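Local coordinates for protein Ral guanine nucleotide dissociation stimulator-like 2 (Mus musculus, PDB 4JGW) that probably acts as a guanine nucleotide exchange factor and putative effector of Ras and/or Rap, associating with GTP-bound Rap1A and H-Ras in vitro, at residues K293-A298 and R338-L343. Numbering follows the deposited sequence.
Sequences KWIRVA and RVFSSL
I295 overlaps the base of F340, and the two side chains cross at about a right angle. I295 CD1 lies 3.9 Å from F340 CB. I295 CG1 also meets the ring at its near ortho carbon, 4.1 Å from F340 CD1. The other branch of I295 reaches V339, with I295 CG2 3.9 Å from V339 CG1. I295 CG1 is anti to its own carbonyl carbon (chi1 -74°) and CG2 is anti to the backbone N, which spreads the two branches over V339 and F340. Both segments belong to the helical RasGEF (CDC25-homology) domain, the domain that carries exchange activity in the RasGEF family. Segment 293-298 of helix 284-303 and segment 338-343 of helix 334-344 cross at 47°, their axes 9.8 Å apart at closest approach. One turn further on, L343 carries the contact through a single methyl. L343 CD1 sits 3.8 Å from A298 CB and equally close to the carbonyl oxygen I295 O. No hydrogen bond joins the two segments, and the touching side chains are all apolar. Helix 307-318 packs beside them: L317 touches both I295 and F340, and V313 touches A298. The F340 ring also meets W329, their planes about 30° apart.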
# COMPACT_ATOMS: atom_id res chain seq x y z
N LYS A 293 -1.16 30.59 -3.72
CA LYS A 293 0.10 29.86 -3.81
C LYS A 293 -0.07 28.35 -3.60
O LYS A 293 0.43 27.55 -4.38
CB LYS A 293 1.12 30.42 -2.82
CG LYS A 293 2.52 29.82 -2.94
CD LYS A 293 3.17 30.20 -4.26
CE LYS A 293 4.57 29.64 -4.36
NZ LYS A 293 5.40 30.46 -5.28
N TRP A 294 -0.79 27.99 -2.54
CA TRP A 294 -1.04 26.59 -2.21
C TRP A 294 -1.94 25.90 -3.22
O TRP A 294 -1.76 24.71 -3.51
CB TRP A 294 -1.61 26.45 -0.80
CG TRP A 294 -0.57 26.58 0.28
CD1 TRP A 294 -0.46 27.60 1.18
CD2 TRP A 294 0.50 25.68 0.56
NE1 TRP A 294 0.61 27.38 2.01
CE2 TRP A 294 1.22 26.21 1.66
CE3 TRP A 294 0.93 24.47 -0.00
CZ2 TRP A 294 2.34 25.57 2.20
CZ3 TRP A 294 2.04 23.83 0.54
CH2 TRP A 294 2.74 24.39 1.63
N ILE A 295 -2.92 26.64 -3.75
CA ILE A 295 -3.78 26.15 -4.83
C ILE A 295 -2.93 25.76 -6.04
O ILE A 295 -3.12 24.69 -6.62
CB ILE A 295 -4.85 27.21 -5.24
CG1 ILE A 295 -5.94 27.31 -4.17
CG2 ILE A 295 -5.47 26.87 -6.59
CD1 ILE A 295 -6.82 28.55 -4.28
N ARG A 296 -1.98 26.62 -6.39
CA ARG A 296 -1.08 26.39 -7.52
C ARG A 296 -0.12 25.23 -7.25
O ARG A 296 0.19 24.46 -8.15
CB ARG A 296 -0.31 27.67 -7.87
CG ARG A 296 0.72 27.53 -8.98
CD ARG A 296 0.12 27.12 -10.32
NE ARG A 296 -0.81 28.11 -10.84
CZ ARG A 296 -0.46 29.23 -11.48
NH1 ARG A 296 0.82 29.51 -11.67
NH2 ARG A 296 -1.39 30.06 -11.91
N VAL A 297 0.34 25.11 -6.00
CA VAL A 297 1.18 23.98 -5.59
C VAL A 297 0.41 22.66 -5.73
O VAL A 297 0.96 21.67 -6.20
CB VAL A 297 1.71 24.16 -4.14
CG1 VAL A 297 2.34 22.86 -3.62
CG2 VAL A 297 2.72 25.29 -4.08
N ALA A 298 -0.86 22.68 -5.32
CA ALA A 298 -1.74 21.52 -5.47
C ALA A 298 -1.93 21.17 -6.94
O ALA A 298 -1.94 20.00 -7.31
CB ALA A 298 -3.08 21.78 -4.81
N ARG A 338 -11.51 28.72 -9.60
CA ARG A 338 -11.95 27.71 -10.57
C ARG A 338 -11.03 26.50 -10.60
O ARG A 338 -11.49 25.37 -10.76
CB ARG A 338 -12.08 28.33 -11.97
N VAL A 339 -9.73 26.75 -10.46
CA VAL A 339 -8.73 25.68 -10.34
C VAL A 339 -8.97 24.87 -9.06
O VAL A 339 -8.95 23.64 -9.08
CB VAL A 339 -7.28 26.22 -10.38
CG1 VAL A 339 -6.27 25.16 -9.95
CG2 VAL A 339 -6.93 26.73 -11.78
N PHE A 340 -9.21 25.58 -7.95
CA PHE A 340 -9.46 24.95 -6.66
C PHE A 340 -10.72 24.08 -6.64
O PHE A 340 -10.71 22.98 -6.09
CB PHE A 340 -9.50 26.00 -5.54
CG PHE A 340 -9.77 25.43 -4.17
CD1 PHE A 340 -8.87 24.55 -3.58
CD2 PHE A 340 -10.92 25.78 -3.47
CE1 PHE A 340 -9.12 24.03 -2.32
CE2 PHE A 340 -11.18 25.26 -2.21
CZ PHE A 340 -10.27 24.38 -1.63
N SER A 341 -11.80 24.58 -7.25
CA SER A 341 -13.04 23.82 -7.39
C SER A 341 -12.82 22.54 -8.21
O SER A 341 -13.33 21.48 -7.86
CB SER A 341 -14.13 24.67 -8.05
OG SER A 341 -14.43 25.81 -7.27
N SER A 342 -12.04 22.67 -9.28
CA SER A 342 -11.66 21.54 -10.13
C SER A 342 -10.83 20.51 -9.37
O SER A 342 -10.95 19.31 -9.62
CB SER A 342 -10.88 22.05 -11.36
OG SER A 342 -10.50 20.98 -12.21
N LEU A 343 -10.01 20.98 -8.44
CA LEU A 343 -9.21 20.09 -7.58
C LEU A 343 -10.06 19.43 -6.50
O LEU A 343 -9.77 18.30 -6.09
CB LEU A 343 -8.05 20.86 -6.94
CG LEU A 343 -6.88 21.27 -7.83
CD1 LEU A 343 -6.01 22.31 -7.13
CD2 LEU A 343 -6.04 20.07 -8.26